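Local coordinates for 3-oxosteroid 1-dehydrogenase (Sterolibacterium denitrificans, PDB 7P18), which probably catalyses the FAD-dependent 1,2-dehydrogenation of 3-oxosteroids to 3-oxo-Delta(1)-steroids, passing the electrons to an acceptor, at residues L158-M164 with S186-Y191; L284-T288 with Y371-A375; A339-P344 with F463-D469. All coordinates share one frame; numbering follows the deposited sequence.

How the interactions relate
Following the chain from the N terminus, interaction 1 comes first and closes a short, mostly helical loop: the hairpin of strands 157-158 and 162-163 is met by the end of helix 179-191. It is complete before interaction 2 opens at 284-288, just after helix 277-283. Interactions 2 and 3 then cross: 339-344 lies between the two segments of interaction 2, and 463-469 follows both. Interaction 2 ties a proline-rich loop to helix 363-377, and interaction 3 joins a loop beside the bound steroid to helix 462-466 and the turn after it. Interactions 1 and 2 lie on opposite sides of the chain's centre, about 40 Å apart between centres; no two contacts touch.

Interaction 1 of 3, residues L158-M164 with S186-Y191; sequences LMGKASM and SLGRYY
Leu187 supplies most of the apolar contact between the 158-164 hairpin and the last turns of helix 179-191. The methyl CD2 of Leu158 rests against Leu187 CG at 3.7 Å and also touches Ser186 CB; Leu158 CG lies anti to its backbone N (chi1 -173°), which carries the isobutyl group to the helix. Leu187 CD1 meets Met159 CG, while its other methyl, CD2, reaches Ala162 CB at 4.1 Å. The hairpin carries a classic beta bulge, in which Leu158 O accepts from the backbone N of Lys161 and Ala162.

Lys161 makes most of the contacts with the tyrosines, and Ala162 CB packs beside Tyr190 CB. The lysine CB sits over one face of the Tyr190 ring, offset toward the rim, in a CH-pi contact 4.1 Å from the centroid. Farther along the same chain, CE lies 3.1 Å from Tyr191 OH, so the aliphatic part of the lysine runs past both tyrosines. Tyr190 OH is bonded to Arg201 O, and Arg197 makes a cation-pi contact with the ring.

Polar contacts gather round Ser163 O. Arg189 NH2 donates to it at 3.3 Å with an N-H...O angle of 157°, approaching in the carbonyl plane on a lone pair. A water also donates to Ser163 O, at 2.8 Å, and accepts from both Ser186 OG and Arg189 NH1; Ser186 OG also bonds Gln182 NE2. The guanidinium is steered further by a salt bridge from NH2 to Asp203, whose OD2 also accepts from Ser163 N.

Ser163 O is thus gripped twice, by a cationic group and by a water that the same guanidinium helps to hold. With its charge matched by Asp203, Arg189 probably links helix, hairpin and the approach to strand 205-206 in one polar network beside the leucine packing.

Interaction 2 of 3, residues L284-T288 with Y371-A375; sequences LPKPT and YENHA
Helix 363-377 meets the proline-rich loop that follows helix 277-283 in a surface contact away from the steroid and flavin sites, and Tyr371 carries most of it. Pro285 points its CB-CG edge at one face of the Tyr371 ring, with CG over the centre, 4.0 Å from the centroid and only 3° off the ring normal, in a CH-pi contact. Tyr371 CG is anti to the carbonyl carbon (chi1 -79°), and this sends the ring from the helix into the loop with its hydroxyl leading.

There Tyr371 OH donates to Pro287 O at 2.7 Å. The hydroxyl approaches in the carbonyl plane, at a C=O...O angle of 157°. A water donates to the same hydroxyl at 2.8 Å and to Pro285 O, and is also bonded to Thr288 OG1, a group held as well by Arg280. The loop thus wraps the phenol with proline over a ring face and carbonyl oxygens near the ring edge.

One helical turn on, His374 meets the ring of Pro287, which follows a cis peptide bond. Pro287 CD comes within 3.7 Å of His374 CD2, the two side chains approaching from opposite directions; His374 ND1 is bonded to the backbone N of Ala380.

A leucine in place of Tyr371 would probably leave Pro287 O and the bridging water without their phenol partner and would take away the aromatic face under Pro285 CG.

The tyrosine hydroxyl therefore works both ways, as donor to a loop carbonyl and acceptor from a water, coupling the polar backbone of this loop to a helix through one aromatic side chain.

Interaction 3 of 3, residues A339-P344 with F463-D469; sequences AERNLP and FDRYYGD
Ala339 presses its methyl onto the centre of one face of Tyr467: CB stands 3.5 Å from the ring centroid, nearly on the normal. Tyr466 CD2 lies over the opposite face, which sandwiches the ring. Tyr467 CG is anti to the carbonyl carbon (chi1 -78°), and this turns the ring under Ala339, at the start of the 339-344 loop; its hydroxyl bonds to that of Tyr115, a residue of the steroid pocket.

Asn342 adopts a similar first torsion (chi1 -66°), which carries its amide past Tyr467 CB to helix 462-466. ND2 donates to Asp464 O at 2.8 Å with an N-H...O angle of 159°, tilted from the carbonyl plane. The amide stands almost perpendicular to the Tyr467 ring, with ND2 near the ring edge, and Asn342 CB packs against Tyr467 CB at 3.6 Å.

Leu343 CD2 covers Tyr467 O at 3.4 Å, while Pro344 CD meets Asp469 CB at 3.8 Å.

Tyr467 O is buried here without a hydrogen-bond partner, a polar cost set against one hydrogen bond from the Asn342 amide and close ring packing. The side chain of Ala339 is about 4 Å from the bound steroid, so this packing probably backs the wall of the pocket.

Interaction 1 of 3, residues L158-M164 with S186-Y191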
loop_
_atom_site.group_PDB
_atom_site.type_symbol
_atom_site.label_atom_id
_atom_site.label_comp_id
_atom_site.label_asym_id
_atom_site.label_seq_id
_atom_site.Cartn_x
_atom_site.Cartn_y
_atom_site.Cartn_z
ATOM N N LEU A 158 -11.235 6.769 13.053
ATOM C CA LEU A 158 -11.232 6.983 14.521
ATOM C C LEU A 158 -12.510 6.398 15.123
ATOM O O LEU A 158 -13.610 6.856 14.711
ATOM C CB LEU A 158 -11.167 8.482 14.815
ATOM C CG LEU A 158 -10.985 8.847 16.284
ATOM C CD1 LEU A 158 -9.764 8.152 16.855
ATOM C CD2 LEU A 158 -10.897 10.353 16.452
ATOM N N MET A 159 -12.361 5.485 16.090
ATOM C CA MET A 159 -13.482 4.705 16.697
ATOM C C MET A 159 -14.286 4.059 15.557
ATOM O O MET A 159 -15.518 3.974 15.690
ATOM C CB MET A 159 -14.423 5.586 17.540
ATOM C CG MET A 159 -13.766 6.334 18.702
ATOM S SD MET A 159 -12.748 5.309 19.812
ATOM C CE MET A 159 -12.084 6.553 20.925
ATOM N N GLY A 160 -13.616 3.679 14.457
ATOM C CA GLY A 160 -14.222 3.123 13.231
ATOM C C GLY A 160 -15.236 4.042 12.575
ATOM O O GLY A 160 -16.093 3.529 11.848
ATOM N N LYS A 161 -15.146 5.353 12.782
ATOM C CA LYS A 161 -16.147 6.336 12.294
ATOM C C LYS A 161 -15.463 7.470 11.513
ATOM O O LYS A 161 -15.822 7.696 10.340
ATOM C CB LYS A 161 -16.944 6.928 13.464
ATOM C CG LYS A 161 -17.692 5.910 14.323
ATOM C CD LYS A 161 -18.927 6.460 15.016
ATOM C CE LYS A 161 -19.255 5.742 16.313
ATOM N NZ LYS A 161 -19.320 4.271 16.140
ATOM N N ALA A 162 -14.541 8.181 12.170
ATOM C CA ALA A 162 -14.079 9.530 11.777
ATOM C C ALA A 162 -12.782 9.425 10.964
ATOM O O ALA A 162 -11.835 8.769 11.420
ATOM C CB ALA A 162 -13.894 10.391 12.999
ATOM N N SER A 163 -12.783 10.031 9.782
ATOM C CA SER A 163 -11.605 10.042 8.865
ATOM C C SER A 163 -10.506 10.894 9.509
ATOM O O SER A 163 -10.854 11.970 10.069
ATOM C CB SER A 163 -11.991 10.544 7.533
ATOM O OG SER A 163 -12.862 9.616 6.892
ATOM N N MET A 164 -9.245 10.436 9.449
ATOM C CA MET A 164 -8.061 11.269 9.808
ATOM C C MET A 164 -6.972 11.161 8.734
ATOM O O MET A 164 -6.918 10.141 8.019
ATOM C CB MET A 164 -7.467 10.804 11.131
ATOM C CG MET A 164 -8.483 10.854 12.293
ATOM S SD MET A 164 -7.792 10.149 13.799
ATOM C CE MET A 164 -7.089 8.589 13.214
ATOM N N SER A 186 -11.841 15.570 15.921
ATOM C CA SER A 186 -12.159 14.605 14.830
ATOM C C SER A 186 -13.581 14.060 15.026
ATOM O O SER A 186 -14.434 14.258 14.127
ATOM C CB SER A 186 -11.133 13.497 14.755
ATOM O OG SER A 186 -9.881 13.979 14.267
ATOM N N LEU A 187 -13.848 13.462 16.181
ATOM C CA LEU A 187 -15.191 12.908 16.517
ATOM C C LEU A 187 -16.196 14.048 16.645
ATOM O O LEU A 187 -17.319 13.913 16.130
ATOM C CB LEU A 187 -15.066 12.051 17.774
ATOM C CG LEU A 187 -14.396 10.711 17.506
ATOM C CD1 LEU A 187 -13.874 10.090 18.784
ATOM C CD2 LEU A 187 -15.365 9.770 16.797
ATOM N N GLY A 188 -15.761 15.168 17.206
ATOM C CA GLY A 188 -16.522 16.427 17.202
ATOM C C GLY A 188 -17.070 16.759 15.832
ATOM O O GLY A 188 -18.312 16.819 15.699
ATOM N N ARG A 189 -16.187 16.963 14.845
ATOM C CA ARG A 189 -16.553 17.357 13.452
ATOM C C ARG A 189 -17.635 16.397 12.929
ATOM O O ARG A 189 -18.593 16.877 12.303
ATOM C CB ARG A 189 -15.305 17.304 12.553
ATOM C CG ARG A 189 -15.492 17.866 11.151
ATOM C CD ARG A 189 -14.372 17.444 10.211
ATOM N NE ARG A 189 -14.374 15.994 10.030
ATOM C CZ ARG A 189 -13.375 15.177 10.351
ATOM N NH1 ARG A 189 -12.239 15.663 10.836
ATOM N NH2 ARG A 189 -13.506 13.873 10.159
ATOM N N TYR A 190 -17.442 15.094 13.177
ATOM C CA TYR A 190 -18.258 13.952 12.670
ATOM C C TYR A 190 -19.710 14.073 13.182
ATOM O O TYR A 190 -20.667 14.074 12.367
ATOM C CB TYR A 190 -17.604 12.633 13.099
ATOM C CG TYR A 190 -18.385 11.384 12.762
ATOM C CD1 TYR A 190 -19.421 10.945 13.573
ATOM C CD2 TYR A 190 -18.090 10.638 11.630
ATOM C CE1 TYR A 190 -20.154 9.813 13.257
ATOM C CE2 TYR A 190 -18.805 9.495 11.308
ATOM C CZ TYR A 190 -19.848 9.088 12.123
ATOM O OH TYR A 190 -20.558 7.969 11.818
ATOM N N TYR A 191 -19.873 14.203 14.497
ATOM C CA TYR A 191 -21.206 14.237 15.156
ATOM C C TYR A 191 -21.914 15.548 14.815
ATOM O O TYR A 191 -23.131 15.507 14.614
ATOM C CB TYR A 191 -21.065 13.914 16.637
ATOM C CG TYR A 191 -20.817 12.444 16.881
ATOM C CD1 TYR A 191 -21.794 11.504 16.591
ATOM C CD2 TYR A 191 -19.628 11.988 17.417
ATOM C CE1 TYR A 191 -21.587 10.149 16.798
ATOM C CE2 TYR A 191 -19.399 10.634 17.626
ATOM C CZ TYR A 191 -20.386 9.709 17.323
ATOM O OH TYR A 191 -20.195 8.370 17.547
HETATM O O HOH W 1 -9.631 14.068 11.378
#

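Interaction 2 of 3, residues L284-T288 with Y371-A375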
loop_
_atom_site.group_PDB
_atom_site.type_symbol
_atom_site.label_atom_id
_atom_site.label_comp_id
_atom_site.label_asym_id
_atom_site.label_seq_id
_atom_site.Cartn_x
_atom_site.Cartn_y
_atom_site.Cartn_z
ATOM N N LEU A 284 5.320 -16.747 -7.208
ATOM C CA LEU A 284 5.744 -16.298 -5.848
ATOM C C LEU A 284 6.370 -17.421 -5.040
ATOM O O LEU A 284 6.175 -18.609 -5.320
ATOM C CB LEU A 284 4.525 -15.730 -5.125
ATOM C CG LEU A 284 3.880 -14.501 -5.757
ATOM C CD1 LEU A 284 2.714 -14.040 -4.897
ATOM C CD2 LEU A 284 4.876 -13.351 -5.965
ATOM N N PRO A 285 7.184 -17.095 -4.013
ATOM C CA PRO A 285 7.717 -18.119 -3.139
ATOM C C PRO A 285 6.593 -18.837 -2.389
ATOM O O PRO A 285 5.558 -18.289 -2.100
ATOM C CB PRO A 285 8.702 -17.419 -2.196
ATOM C CG PRO A 285 8.279 -15.959 -2.256
ATOM C CD PRO A 285 7.717 -15.764 -3.667
ATOM N N LYS A 286 6.787 -20.149 -2.206
ATOM C CA LYS A 286 5.873 -20.982 -1.390
ATOM C C LYS A 286 6.390 -20.985 0.041
ATOM O O LYS A 286 7.594 -20.954 0.263
ATOM C CB LYS A 286 5.782 -22.403 -1.974
ATOM C CG LYS A 286 4.628 -22.595 -2.936
ATOM C CD LYS A 286 4.686 -21.753 -4.193
ATOM C CE LYS A 286 5.906 -22.024 -5.044
ATOM N NZ LYS A 286 5.859 -21.207 -6.277
ATOM N N PRO A 287 5.517 -21.120 1.064
ATOM C CA PRO A 287 4.077 -21.216 0.861
ATOM C C PRO A 287 3.460 -19.865 0.512
ATOM O O PRO A 287 3.957 -18.860 0.957
ATOM C CB PRO A 287 3.528 -21.631 2.232
ATOM C CG PRO A 287 4.594 -21.185 3.201
ATOM C CD PRO A 287 5.901 -21.274 2.474
ATOM N N THR A 288 2.359 -19.890 -0.221
ATOM C CA THR A 288 1.679 -18.682 -0.732
ATOM C C THR A 288 0.193 -18.908 -0.626
ATOM O O THR A 288 -0.258 -20.015 -0.909
ATOM C CB THR A 288 2.156 -18.321 -2.139
ATOM O OG1 THR A 288 1.768 -16.979 -2.473
ATOM C CG2 THR A 288 1.634 -19.258 -3.205
ATOM N N TYR A 371 10.169 -15.426 4.870
ATOM C CA TYR A 371 10.521 -16.476 3.866
ATOM C C TYR A 371 11.954 -16.924 4.091
ATOM O O TYR A 371 12.250 -18.138 4.017
ATOM C CB TYR A 371 10.232 -16.015 2.440
ATOM C CG TYR A 371 8.786 -16.106 2.037
ATOM C CD1 TYR A 371 8.180 -17.335 1.781
ATOM C CD2 TYR A 371 7.984 -14.981 1.967
ATOM C CE1 TYR A 371 6.846 -17.421 1.416
ATOM C CE2 TYR A 371 6.660 -15.043 1.590
ATOM C CZ TYR A 371 6.072 -16.279 1.353
ATOM O OH TYR A 371 4.778 -16.311 0.978
ATOM N N GLU A 372 12.862 -16.002 4.366
ATOM C CA GLU A 372 14.288 -16.347 4.551
ATOM C C GLU A 372 14.422 -17.253 5.776
ATOM O O GLU A 372 15.129 -18.301 5.681
ATOM C CB GLU A 372 15.153 -15.094 4.677
ATOM C CG GLU A 372 16.632 -15.368 4.568
ATOM C CD GLU A 372 17.322 -15.935 5.795
ATOM O OE1 GLU A 372 16.753 -15.801 6.925
ATOM O OE2 GLU A 372 18.437 -16.523 5.621
ATOM N N ASN A 373 13.785 -16.913 6.898
ATOM C CA ASN A 373 13.887 -17.776 8.109
ATOM C C ASN A 373 13.110 -19.094 7.903
ATOM O O ASN A 373 13.576 -20.117 8.406
ATOM C CB ASN A 373 13.420 -17.072 9.368
ATOM C CG ASN A 373 13.744 -17.911 10.581
ATOM O OD1 ASN A 373 12.879 -18.594 11.098
ATOM N ND2 ASN A 373 15.001 -17.896 10.983
ATOM N N HIS A 374 12.000 -19.089 7.185
ATOM C CA HIS A 374 11.150 -20.292 6.967
ATOM C C HIS A 374 11.975 -21.361 6.240
ATOM O O HIS A 374 11.826 -22.528 6.570
ATOM C CB HIS A 374 9.866 -19.918 6.251
ATOM C CG HIS A 374 8.882 -21.018 6.161
ATOM N ND1 HIS A 374 8.220 -21.486 7.274
ATOM C CD2 HIS A 374 8.445 -21.747 5.117
ATOM C CE1 HIS A 374 7.421 -22.463 6.925
ATOM N NE2 HIS A 374 7.503 -22.630 5.612
ATOM N N ALA A 375 12.884 -20.944 5.360
ATOM C CA ALA A 375 13.737 -21.850 4.559
ATOM C C ALA A 375 14.755 -22.522 5.486
ATOM O O ALA A 375 15.093 -23.658 5.202
ATOM C CB ALA A 375 14.396 -21.095 3.422
HETATM O O HOH W 2 4.204 -15.927 -1.734
#

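Interaction 3 of 3, residues A339-P344 with F463-D469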
loop_
_atom_site.group_PDB
_atom_site.type_symbol
_atom_site.label_atom_id
_atom_site.label_comp_id
_atom_site.label_asym_id
_atom_site.label_seq_id
_atom_site.Cartn_x
_atom_site.Cartn_y
_atom_site.Cartn_z
ATOM N N ALA A 339 2.374 -0.135 11.248
ATOM C CA ALA A 339 3.031 0.780 12.218
ATOM C C ALA A 339 3.268 0.129 13.586
ATOM O O ALA A 339 4.222 0.525 14.279
ATOM C CB ALA A 339 2.141 1.988 12.406
ATOM N N GLU A 340 2.351 -0.755 14.007
ATOM C CA GLU A 340 2.178 -1.119 15.446
ATOM C C GLU A 340 3.329 -2.014 15.916
ATOM O O GLU A 340 3.606 -2.049 17.139
ATOM C CB GLU A 340 0.844 -1.829 15.684
ATOM C CG GLU A 340 -0.350 -1.065 15.177
ATOM C CD GLU A 340 -0.835 -1.539 13.813
ATOM O OE1 GLU A 340 -0.001 -1.575 12.854
ATOM O OE2 GLU A 340 -2.044 -1.812 13.689
ATOM N N ARG A 341 4.016 -2.713 15.004
ATOM C CA ARG A 341 5.159 -3.582 15.375
ATOM C C ARG A 341 6.315 -2.752 15.985
ATOM O O ARG A 341 7.139 -3.328 16.722
ATOM C CB ARG A 341 5.699 -4.381 14.185
ATOM C CG ARG A 341 4.690 -5.352 13.573
ATOM C CD ARG A 341 5.196 -5.927 12.254
ATOM N NE ARG A 341 5.000 -4.979 11.164
ATOM C CZ ARG A 341 5.964 -4.249 10.590
ATOM N NH1 ARG A 341 7.222 -4.368 10.961
ATOM N NH2 ARG A 341 5.662 -3.450 9.588
ATOM N N ASN A 342 6.398 -1.473 15.675
ATOM C CA ASN A 342 7.507 -0.595 16.154
ATOM C C ASN A 342 7.313 -0.275 17.638
ATOM O O ASN A 342 8.291 0.199 18.290
ATOM C CB ASN A 342 7.594 0.714 15.384
ATOM C CG ASN A 342 7.976 0.531 13.931
ATOM O OD1 ASN A 342 7.494 -0.398 13.292
ATOM N ND2 ASN A 342 8.731 1.481 13.392
ATOM N N LEU A 343 6.115 -0.504 18.162
ATOM C CA LEU A 343 5.764 -0.171 19.577
ATOM C C LEU A 343 6.520 -1.066 20.545
ATOM O O LEU A 343 6.912 -2.201 20.244
ATOM C CB LEU A 343 4.252 -0.221 19.765
ATOM C CG LEU A 343 3.500 0.898 19.043
ATOM C CD1 LEU A 343 2.009 0.607 19.026
ATOM C CD2 LEU A 343 3.757 2.238 19.699
ATOM N N PRO A 344 6.833 -0.541 21.753
ATOM C CA PRO A 344 7.694 -1.251 22.689
ATOM C C PRO A 344 6.971 -2.357 23.474
ATOM O O PRO A 344 5.888 -2.118 23.931
ATOM C CB PRO A 344 8.174 -0.094 23.600
ATOM C CG PRO A 344 7.037 0.810 23.649
ATOM C CD PRO A 344 6.485 0.805 22.226
ATOM N N PHE A 463 13.711 5.947 11.460
ATOM C CA PHE A 463 12.516 5.300 10.869
ATOM C C PHE A 463 11.865 4.420 11.940
ATOM O O PHE A 463 10.658 4.582 12.224
ATOM C CB PHE A 463 12.823 4.506 9.592
ATOM C CG PHE A 463 11.666 3.629 9.233
ATOM C CD1 PHE A 463 10.498 4.154 8.709
ATOM C CD2 PHE A 463 11.688 2.293 9.577
ATOM C CE1 PHE A 463 9.405 3.340 8.458
ATOM C CE2 PHE A 463 10.588 1.489 9.339
ATOM C CZ PHE A 463 9.462 2.007 8.765
ATOM N N ASP A 464 12.624 3.506 12.525
ATOM C CA ASP A 464 12.115 2.596 13.588
ATOM C C ASP A 464 11.422 3.419 14.682
ATOM O O ASP A 464 10.276 3.113 15.065
ATOM C CB ASP A 464 13.228 1.791 14.245
ATOM C CG ASP A 464 13.861 0.695 13.416
ATOM O OD1 ASP A 464 13.774 0.774 12.195
ATOM O OD2 ASP A 464 14.538 -0.136 14.021
ATOM N N ARG A 465 12.063 4.497 15.129
ATOM C CA ARG A 465 11.588 5.280 16.303
ATOM C C ARG A 465 10.364 6.120 15.951
ATOM O O ARG A 465 9.642 6.481 16.868
ATOM C CB ARG A 465 12.718 6.161 16.830
ATOM C CG ARG A 465 13.886 5.358 17.375
ATOM C CD ARG A 465 14.860 6.174 18.166
ATOM N NE ARG A 465 15.597 7.179 17.427
ATOM C CZ ARG A 465 16.813 7.018 16.896
ATOM N NH1 ARG A 465 17.434 5.852 16.929
ATOM N NH2 ARG A 465 17.400 8.040 16.295
ATOM N N TYR A 466 10.080 6.372 14.672
ATOM C CA TYR A 466 8.910 7.172 14.246
ATOM C C TYR A 466 7.616 6.598 14.846
ATOM O O TYR A 466 6.726 7.371 15.198
ATOM C CB TYR A 466 8.832 7.252 12.723
ATOM C CG TYR A 466 7.730 8.125 12.180
ATOM C CD1 TYR A 466 7.674 9.488 12.430
ATOM C CD2 TYR A 466 6.737 7.587 11.384
ATOM C CE1 TYR A 466 6.645 10.275 11.923
ATOM C CE2 TYR A 466 5.708 8.355 10.862
ATOM C CZ TYR A 466 5.659 9.711 11.137
ATOM O OH TYR A 466 4.629 10.393 10.559
ATOM N N TYR A 467 7.472 5.274 14.879
ATOM C CA TYR A 467 6.267 4.574 15.367
ATOM C C TYR A 467 6.541 3.916 16.723
ATOM O O TYR A 467 5.745 3.054 17.122
ATOM C CB TYR A 467 5.779 3.597 14.292
ATOM C CG TYR A 467 5.019 4.226 13.149
ATOM C CD1 TYR A 467 3.960 5.102 13.338
ATOM C CD2 TYR A 467 5.337 3.882 11.840
ATOM C CE1 TYR A 467 3.249 5.643 12.271
ATOM C CE2 TYR A 467 4.635 4.406 10.762
ATOM C CZ TYR A 467 3.621 5.318 10.974
ATOM O OH TYR A 467 2.974 5.781 9.876
ATOM N N GLY A 468 7.643 4.256 17.393
ATOM C CA GLY A 468 7.841 3.915 18.814
ATOM C C GLY A 468 6.955 4.776 19.732
ATOM O O GLY A 468 6.195 5.621 19.232
ATOM N N ASP A 469 7.037 4.552 21.032
ATOM C CA ASP A 469 6.314 5.353 22.059
ATOM C C ASP A 469 7.311 6.396 22.587
ATOM O O ASP A 469 8.293 6.005 23.214
ATOM C CB ASP A 469 5.757 4.457 23.159
ATOM C CG ASP A 469 4.917 5.177 24.210
ATOM O OD1 ASP A 469 5.079 6.424 24.380
ATOM O OD2 ASP A 469 4.129 4.486 24.828
#